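Local structure of RNA silencing suppressor p19 (Carnation Italian ringspot virus, 1RPU) at residues 16-21 against 71-76; 87-92 against 139-144. The protein suppresses RNA silencing in the infected plant by binding short interfering RNAs as a homodimer that selects them by the length of their duplex region. All blocks are in the same frame, centred on the assembly; numbering follows the deposited sequence.

Interaction 1: 16-21 against 71-76; sequences GERWDG and KRYLRY. With nucleotides of chain B.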
loop_
_atom_site.group_PDB
_atom_site.type_symbol
_atom_site.label_atom_id
_atom_site.label_comp_id
_atom_site.label_asym_id
_atom_site.label_seq_id
_atom_site.Cartn_x
_atom_site.Cartn_y
_atom_site.Cartn_z
ATOM N N GLY C 16 14.939 -16.213 -9.428
ATOM C CA GLY C 16 14.723 -17.583 -9.843
ATOM C C GLY C 16 14.214 -18.470 -8.730
ATOM O O GLY C 16 13.656 -19.551 -8.980
ATOM N N GLU C 17 14.406 -18.013 -7.497
ATOM C CA GLU C 17 13.960 -18.776 -6.346
ATOM C C GLU C 17 12.491 -19.083 -6.532
ATOM O O GLU C 17 12.027 -20.131 -6.113
ATOM C CB GLU C 17 14.201 -17.985 -5.055
ATOM C CG GLU C 17 13.792 -18.677 -3.757
ATOM C CD GLU C 17 12.341 -18.409 -3.367
ATOM O OE1 GLU C 17 11.700 -17.538 -3.988
ATOM O OE2 GLU C 17 11.835 -19.060 -2.431
ATOM N N ARG C 18 11.762 -18.189 -7.191
ATOM C CA ARG C 18 10.331 -18.394 -7.402
ATOM C C ARG C 18 10.031 -19.734 -8.086
ATOM O O ARG C 18 8.929 -20.278 -7.946
ATOM C CB ARG C 18 9.732 -17.245 -8.234
ATOM C CG ARG C 18 8.215 -17.364 -8.518
ATOM C CD ARG C 18 7.663 -16.162 -9.306
ATOM N NE ARG C 18 6.224 -16.284 -9.555
ATOM C CZ ARG C 18 5.478 -15.383 -10.201
ATOM N NH1 ARG C 18 6.024 -14.277 -10.677
ATOM N NH2 ARG C 18 4.184 -15.584 -10.381
ATOM N N TRP C 19 11.008 -20.282 -8.805
ATOM C CA TRP C 19 10.761 -21.531 -9.505
ATOM C C TRP C 19 11.562 -22.738 -9.024
ATOM O O TRP C 19 11.763 -23.678 -9.783
ATOM C CB TRP C 19 10.980 -21.338 -11.007
ATOM C CG TRP C 19 10.547 -19.994 -11.519
ATOM C CD1 TRP C 19 11.363 -18.925 -11.833
ATOM C CD2 TRP C 19 9.208 -19.558 -11.781
ATOM N NE1 TRP C 19 10.608 -17.865 -12.271
ATOM C CE2 TRP C 19 9.285 -18.221 -12.249
ATOM C CE3 TRP C 19 7.950 -20.162 -11.667
ATOM C CZ2 TRP C 19 8.152 -17.486 -12.600
ATOM C CZ3 TRP C 19 6.824 -19.434 -12.016
ATOM C CH2 TRP C 19 6.935 -18.104 -12.479
ATOM N N ASP C 20 11.999 -22.719 -7.766
ATOM C CA ASP C 20 12.765 -23.830 -7.200
ATOM C C ASP C 20 11.871 -24.898 -6.609
ATOM O O ASP C 20 12.362 -25.918 -6.129
ATOM C CB ASP C 20 13.696 -23.356 -6.086
ATOM C CG ASP C 20 14.768 -22.419 -6.578
ATOM O OD1 ASP C 20 15.033 -22.383 -7.804
ATOM O OD2 ASP C 20 15.363 -21.725 -5.724
ATOM N N GLY C 21 10.565 -24.658 -6.623
ATOM C CA GLY C 21 9.640 -25.625 -6.062
ATOM C C GLY C 21 10.083 -26.125 -4.700
ATOM O O GLY C 21 10.271 -25.339 -3.770
ATOM N N LYS C 71 9.080 -13.283 -5.181
ATOM C CA LYS C 71 7.673 -13.205 -5.543
ATOM C C LYS C 71 6.941 -14.531 -5.436
ATOM O O LYS C 71 7.552 -15.603 -5.437
ATOM C CB LYS C 71 7.508 -12.695 -6.968
ATOM C CG LYS C 71 8.108 -11.333 -7.239
ATOM C CD LYS C 71 7.616 -10.818 -8.577
ATOM C CE LYS C 71 8.091 -9.405 -8.843
ATOM N NZ LYS C 71 7.331 -8.792 -9.982
ATOM N N ARG C 72 5.618 -14.451 -5.353
ATOM C CA ARG C 72 4.777 -15.633 -5.274
ATOM C C ARG C 72 3.399 -15.358 -5.839
ATOM O O ARG C 72 2.859 -14.265 -5.679
ATOM C CB ARG C 72 4.602 -16.091 -3.824
ATOM C CG ARG C 72 5.793 -16.790 -3.218
ATOM C CD ARG C 72 5.917 -18.170 -3.786
ATOM N NE ARG C 72 6.944 -18.946 -3.108
ATOM C CZ ARG C 72 8.248 -18.702 -3.190
ATOM N NH1 ARG C 72 8.702 -17.694 -3.927
ATOM N NH2 ARG C 72 9.102 -19.482 -2.537
ATOM N N TYR C 73 2.851 -16.346 -6.534
ATOM C CA TYR C 73 1.498 -16.250 -7.036
ATOM C C TYR C 73 0.855 -17.440 -6.332
ATOM O O TYR C 73 1.325 -18.569 -6.478
ATOM C CB TYR C 73 1.418 -16.444 -8.549
ATOM C CG TYR C 73 -0.007 -16.348 -9.058
ATOM C CD1 TYR C 73 -0.491 -15.181 -9.636
ATOM C CD2 TYR C 73 -0.882 -17.413 -8.906
ATOM C CE1 TYR C 73 -1.819 -15.079 -10.046
ATOM C CE2 TYR C 73 -2.202 -17.329 -9.311
ATOM C CZ TYR C 73 -2.672 -16.161 -9.877
ATOM O OH TYR C 73 -4.009 -16.078 -10.225
ATOM N N LEU C 74 -0.190 -17.192 -5.552
ATOM C CA LEU C 74 -0.847 -18.267 -4.832
ATOM C C LEU C 74 -2.322 -18.379 -5.200
ATOM O O LEU C 74 -3.001 -17.365 -5.354
ATOM C CB LEU C 74 -0.688 -18.049 -3.322
ATOM C CG LEU C 74 0.766 -18.120 -2.812
ATOM C CD1 LEU C 74 0.854 -17.678 -1.350
ATOM C CD2 LEU C 74 1.301 -19.549 -2.983
ATOM N N ARG C 75 -2.803 -19.608 -5.374
ATOM C CA ARG C 75 -4.201 -19.811 -5.701
ATOM C C ARG C 75 -4.935 -19.509 -4.407
ATOM O O ARG C 75 -4.470 -19.863 -3.330
ATOM C CB ARG C 75 -4.482 -21.263 -6.126
ATOM C CG ARG C 75 -3.505 -21.893 -7.128
ATOM C CD ARG C 75 -3.293 -21.007 -8.323
ATOM N NE ARG C 75 -2.564 -21.628 -9.439
ATOM C CZ ARG C 75 -2.979 -22.697 -10.120
ATOM N NH1 ARG C 75 -4.114 -23.294 -9.798
ATOM N NH2 ARG C 75 -2.282 -23.144 -11.157
ATOM N N TYR C 76 -6.080 -18.853 -4.516
ATOM C CA TYR C 76 -6.898 -18.473 -3.365
ATOM C C TYR C 76 -8.350 -18.456 -3.834
ATOM O O TYR C 76 -8.695 -17.689 -4.725
ATOM C CB TYR C 76 -6.469 -17.084 -2.910
ATOM C CG TYR C 76 -7.406 -16.415 -1.957
ATOM C CD1 TYR C 76 -7.714 -16.996 -0.731
ATOM C CD2 TYR C 76 -7.972 -15.187 -2.264
ATOM C CE1 TYR C 76 -8.569 -16.366 0.174
ATOM C CE2 TYR C 76 -8.824 -14.543 -1.363
ATOM C CZ TYR C 76 -9.111 -15.139 -0.148
ATOM O OH TYR C 76 -9.903 -14.492 0.763
ATOM O OP3 C B 1 -2.590 -12.042 -12.470
ATOM P P C B 1 -3.079 -12.640 -13.778
ATOM O OP1 C B 1 -4.399 -13.376 -13.603
ATOM O OP2 C B 1 -3.099 -11.667 -14.945
ATOM O "O5'" C B 1 -1.987 -13.775 -14.172
ATOM C "C5'" C B 1 -1.716 -14.855 -13.271
ATOM C "C4'" C B 1 -0.637 -15.735 -13.832
ATOM O "O4'" C B 1 -1.145 -16.441 -14.995
ATOM C "C3'" C B 1 0.580 -15.003 -14.364
ATOM O "O3'" C B 1 1.487 -14.674 -13.331
ATOM C "C2'" C B 1 1.164 -16.039 -15.304
ATOM O "O2'" C B 1 1.822 -17.066 -14.589
ATOM C "C1'" C B 1 -0.108 -16.594 -15.942
ATOM N N1 C B 1 -0.490 -15.864 -17.153
ATOM C C2 C B 1 0.112 -16.223 -18.354
ATOM O O2 C B 1 0.970 -17.116 -18.340
ATOM N N3 C B 1 -0.253 -15.592 -19.494
ATOM C C4 C B 1 -1.181 -14.636 -19.458
ATOM N N4 C B 1 -1.534 -14.072 -20.613
ATOM C C5 C B 1 -1.796 -14.225 -18.238
ATOM C C6 C B 1 -1.423 -14.861 -17.117
ATOM P P G B 2 2.578 -13.532 -13.585
ATOM O OP1 G B 2 3.389 -13.415 -12.347
ATOM O OP2 G B 2 1.878 -12.339 -14.137
ATOM O "O5'" G B 2 3.494 -14.139 -14.729
ATOM C "C5'" G B 2 4.248 -15.315 -14.492
ATOM C "C4'" G B 2 5.055 -15.662 -15.710
ATOM O "O4'" G B 2 4.150 -15.939 -16.810
ATOM C "C3'" G B 2 5.921 -14.540 -16.247
ATOM O "O3'" G B 2 7.137 -14.430 -15.520
ATOM C "C2'" G B 2 6.140 -14.997 -17.677
ATOM O "O2'" G B 2 7.065 -16.063 -17.742
ATOM C "C1'" G B 2 4.751 -15.531 -18.025
ATOM N N9 G B 2 3.880 -14.552 -18.673
ATOM C C8 G B 2 2.870 -13.815 -18.105
ATOM N N7 G B 2 2.254 -13.044 -18.960
ATOM C C5 G B 2 2.901 -13.286 -20.165
ATOM C C6 G B 2 2.677 -12.744 -21.469
ATOM O O6 G B 2 1.824 -11.916 -21.836
ATOM N N1 G B 2 3.577 -13.267 -22.394
ATOM C C2 G B 2 4.557 -14.186 -22.114
ATOM N N2 G B 2 5.319 -14.572 -23.143
ATOM N N3 G B 2 4.774 -14.693 -20.915
ATOM C C4 G B 2 3.915 -14.205 -19.996
HETATM O O HOH W 1 11.143 -15.691 -5.943
#
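The Arg72 guanidinium presents its end to the carboxylate of Glu17, the two planes 23° apart, while the Arg18 guanidinium lies nearly parallel to the Tyr73 ring and beside it. Trp19 CH2 lies over one face of the Arg18 guanidinium, toward its rim, Arg18 CG stands over the centre of the Trp19 ring, and OP1 of G2 of chain B sits at the guanidinium edge, in plane. Here helix 10-17 and the type I turn of Glu17 to Asp20 pack along strand 68-75, an outermost strand of the chain's antiparallel sheet, with Arg18 and Tyr73 on the siRNA side and the Glu17-Arg72 pair set back from it. Arginine suits position 18: a fully extended chain, CG anti to the backbone N (chi1 180°), runs past Lys71 O to the phosphate. Bent hydrogen bonds reach OP1 from Arg18 NH1 at 3.2 Å and, less bent, from Arg18 NH2 at 3.0 Å. Asp34 and Ser36 also bind this guanidinium, fixing its rotation. Tyr73 CE1 meets C5' of C1 of chain B.

The buried carboxylate of Glu17 is paid for by a bidentate, end-on salt bridge, Arg72 NH1 to Glu17 OE1 at 3.0 Å and Arg72 NH2 to Glu17 OE2 at 2.8 Å, both nearly straight and on the syn sides. Arg72 NH1 also reaches Lys71 O, and Ser28 adds to Glu17 OE2. Water 1 donates to Glu17 OE1 at 2.7 Å.

Interaction 2: 87-92 against 139-144; sequences LGSWTG and RSKQEL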
loop_
_atom_site.group_PDB
_atom_site.type_symbol
_atom_site.label_atom_id
_atom_site.label_comp_id
_atom_site.label_asym_id
_atom_site.label_seq_id
_atom_site.Cartn_x
_atom_site.Cartn_y
_atom_site.Cartn_z
ATOM N N LEU C 87 -2.449 -17.248 4.210
ATOM C CA LEU C 87 -1.953 -16.316 5.228
ATOM C C LEU C 87 -0.669 -16.858 5.825
ATOM O O LEU C 87 0.063 -16.132 6.493
ATOM C CB LEU C 87 -2.989 -16.078 6.347
ATOM C CG LEU C 87 -4.032 -14.987 6.037
ATOM C CD1 LEU C 87 -4.867 -14.666 7.242
ATOM C CD2 LEU C 87 -3.305 -13.716 5.591
ATOM N N GLY C 88 -0.391 -18.137 5.579
ATOM C CA GLY C 88 0.829 -18.736 6.102
ATOM C C GLY C 88 1.970 -18.684 5.096
ATOM O O GLY C 88 3.031 -19.281 5.287
ATOM N N SER C 89 1.714 -17.969 4.007
ATOM C CA SER C 89 2.648 -17.770 2.918
ATOM C C SER C 89 3.977 -17.238 3.473
ATOM O O SER C 89 5.060 -17.553 2.958
ATOM C CB SER C 89 2.019 -16.771 1.944
ATOM O OG SER C 89 2.826 -16.537 0.818
ATOM N N TRP C 90 3.886 -16.410 4.511
ATOM C CA TRP C 90 5.071 -15.856 5.161
ATOM C C TRP C 90 4.722 -15.412 6.571
ATOM O O TRP C 90 3.556 -15.338 6.931
ATOM C CB TRP C 90 5.655 -14.676 4.379
ATOM C CG TRP C 90 4.695 -13.580 4.134
ATOM C CD1 TRP C 90 3.854 -13.454 3.068
ATOM C CD2 TRP C 90 4.432 -12.468 4.988
ATOM N NE1 TRP C 90 3.084 -12.333 3.206
ATOM C CE2 TRP C 90 3.416 -11.706 4.376
ATOM C CE3 TRP C 90 4.955 -12.037 6.213
ATOM C CZ2 TRP C 90 2.906 -10.529 4.948
ATOM C CZ3 TRP C 90 4.445 -10.862 6.787
ATOM C CH2 TRP C 90 3.430 -10.125 6.150
ATOM N N THR C 91 5.731 -15.127 7.378
ATOM C CA THR C 91 5.493 -14.703 8.748
ATOM C C THR C 91 6.559 -13.678 9.105
ATOM O O THR C 91 7.518 -13.480 8.347
ATOM C CB THR C 91 5.617 -15.892 9.752
ATOM O OG1 THR C 91 6.976 -16.353 9.773
ATOM C CG2 THR C 91 4.701 -17.056 9.365
ATOM N N GLY C 92 6.396 -13.033 10.259
ATOM C CA GLY C 92 7.374 -12.051 10.682
ATOM C C GLY C 92 8.709 -12.754 10.808
ATOM O O GLY C 92 9.758 -12.247 10.382
ATOM N N ARG C 139 -1.644 -7.291 7.986
ATOM C CA ARG C 139 -3.000 -6.759 8.079
ATOM C C ARG C 139 -3.539 -6.375 6.692
ATOM O O ARG C 139 -4.663 -6.741 6.339
ATOM C CB ARG C 139 -3.043 -5.551 9.005
ATOM C CG ARG C 139 -2.568 -5.856 10.398
ATOM C CD ARG C 139 -3.180 -4.905 11.401
ATOM N NE ARG C 139 -4.640 -4.947 11.328
ATOM C CZ ARG C 139 -5.446 -4.195 12.070
ATOM N NH1 ARG C 139 -4.928 -3.345 12.951
ATOM N NH2 ARG C 139 -6.765 -4.279 11.919
ATOM N N SER C 140 -2.744 -5.656 5.901
ATOM C CA SER C 140 -3.185 -5.288 4.569
ATOM C C SER C 140 -3.543 -6.558 3.830
ATOM O O SER C 140 -4.587 -6.659 3.201
ATOM C CB SER C 140 -2.086 -4.543 3.834
ATOM O OG SER C 140 -1.761 -3.346 4.532
ATOM N N LYS C 141 -2.685 -7.554 3.921
ATOM C CA LYS C 141 -2.966 -8.814 3.258
ATOM C C LYS C 141 -4.376 -9.345 3.601
ATOM O O LYS C 141 -5.170 -9.603 2.699
ATOM C CB LYS C 141 -1.899 -9.854 3.627
ATOM C CG LYS C 141 -2.072 -11.209 2.941
ATOM C CD LYS C 141 -0.825 -12.069 3.089
ATOM C CE LYS C 141 -0.952 -13.372 2.329
ATOM N NZ LYS C 141 0.345 -14.099 2.287
ATOM N N GLN C 142 -4.715 -9.491 4.879
ATOM C CA GLN C 142 -6.032 -10.033 5.185
ATOM C C GLN C 142 -7.191 -9.135 4.788
ATOM O O GLN C 142 -8.233 -9.621 4.370
ATOM C CB GLN C 142 -6.141 -10.430 6.658
ATOM C CG GLN C 142 -5.256 -9.647 7.586
ATOM C CD GLN C 142 -5.044 -10.363 8.915
ATOM O OE1 GLN C 142 -4.902 -11.593 8.959
ATOM N NE2 GLN C 142 -5.000 -9.594 10.006
ATOM N N GLU C 143 -7.026 -7.829 4.907
ATOM C CA GLU C 143 -8.101 -6.931 4.519
ATOM C C GLU C 143 -8.300 -7.014 3.011
ATOM O O GLU C 143 -9.409 -7.220 2.534
ATOM C CB GLU C 143 -7.778 -5.514 4.972
ATOM C CG GLU C 143 -7.798 -5.417 6.496
ATOM C CD GLU C 143 -7.219 -4.117 7.034
ATOM O OE1 GLU C 143 -6.095 -3.720 6.626
ATOM O OE2 GLU C 143 -7.895 -3.495 7.883
ATOM N N LEU C 144 -7.219 -6.902 2.253
ATOM C CA LEU C 144 -7.344 -6.973 0.811
ATOM C C LEU C 144 -8.000 -8.264 0.386
ATOM O O LEU C 144 -8.807 -8.275 -0.535
ATOM C CB LEU C 144 -5.976 -6.851 0.140
ATOM C CG LEU C 144 -5.967 -6.957 -1.388
ATOM C CD1 LEU C 144 -6.864 -5.902 -2.007
ATOM C CD2 LEU C 144 -4.553 -6.806 -1.885
HETATM O O HOH W 2 1.286 -13.800 5.151
#
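Lys141 and Trp90 are brought alongside each other by their first torsions: Lys141 CG stands anti to its nitrogen (chi1 -178°) and the chain continues extended, whereas Trp90 CG lies between the backbone N and the carbonyl carbon (chi1 56°). The lysine therefore reaches straight out from helix 130-145 to the loop joining helices 80-86 and 92-100, and the two side chains run past each other in opposite directions. Both helix and loop belong to the helical layer packed against the antiparallel sheet.

The methylene part of Lys141 does the apolar work. Its CG lies 3.9 Å from Leu87 CD2, and its CD is as far from Trp90 NE1. Leucine suits the first site because CD2 lies along the CG, CD and CE methylenes of Lys141; CD1 is a neighbour of Gln142 OE1. Trp90 also packs on Ala137 and Ile138 of the helix and meets Trp63 edge-to-face.

At the far end Lys141 NZ comes within 3.2 Å of Ser89 CB and 3.4 Å of Trp90 NE1, the latter a meeting of two donors and no hydrogen bond; the indole N-H has a weak hydrogen bond to Glu61 instead. The partners of Lys141 NZ are Glu61 of strand 58-65, in a salt bridge, the carbonyl oxygen of Val86, and water 2, which accepts from Lys141 NZ at 3.0 Å and donates to Leu87 O. Water 2 lies over one face of the indole, toward its rim. Ser89 OG bonds the other carboxylate oxygen of Glu61.

No direct hydrogen bond joins the two segments, so their polar connection is indirect, through water 2 and Glu61. Such an anionic and carbonyl-lined setting would be expected to favour a protonated Lys141, letting a charged amine end within a largely buried contact.

Overall arrangement
Both contacts are buried, and their centres lie 16 Å apart on opposite sides of the chain's centre. Interaction 1 joins the N-terminal helix and turn to the edge strand, next to the RNA; Arg18 serves a phosphate as well as the protein, Arg72 binds protein groups. Interaction 2 joins a loop to helix 130-145, about 9 Å from the RNA at its nearest atom, and packs apolar groups along the shaft of one lysine whose amine is held by Glu61, a carbonyl and water. Direct ion pairing links the segments of the first alone. They share no element but touch, Leu74 CD1 packing at 3.1 Å from Ser89 OG. Arg139 forms a salt bridge with Glu143 of the second subunit.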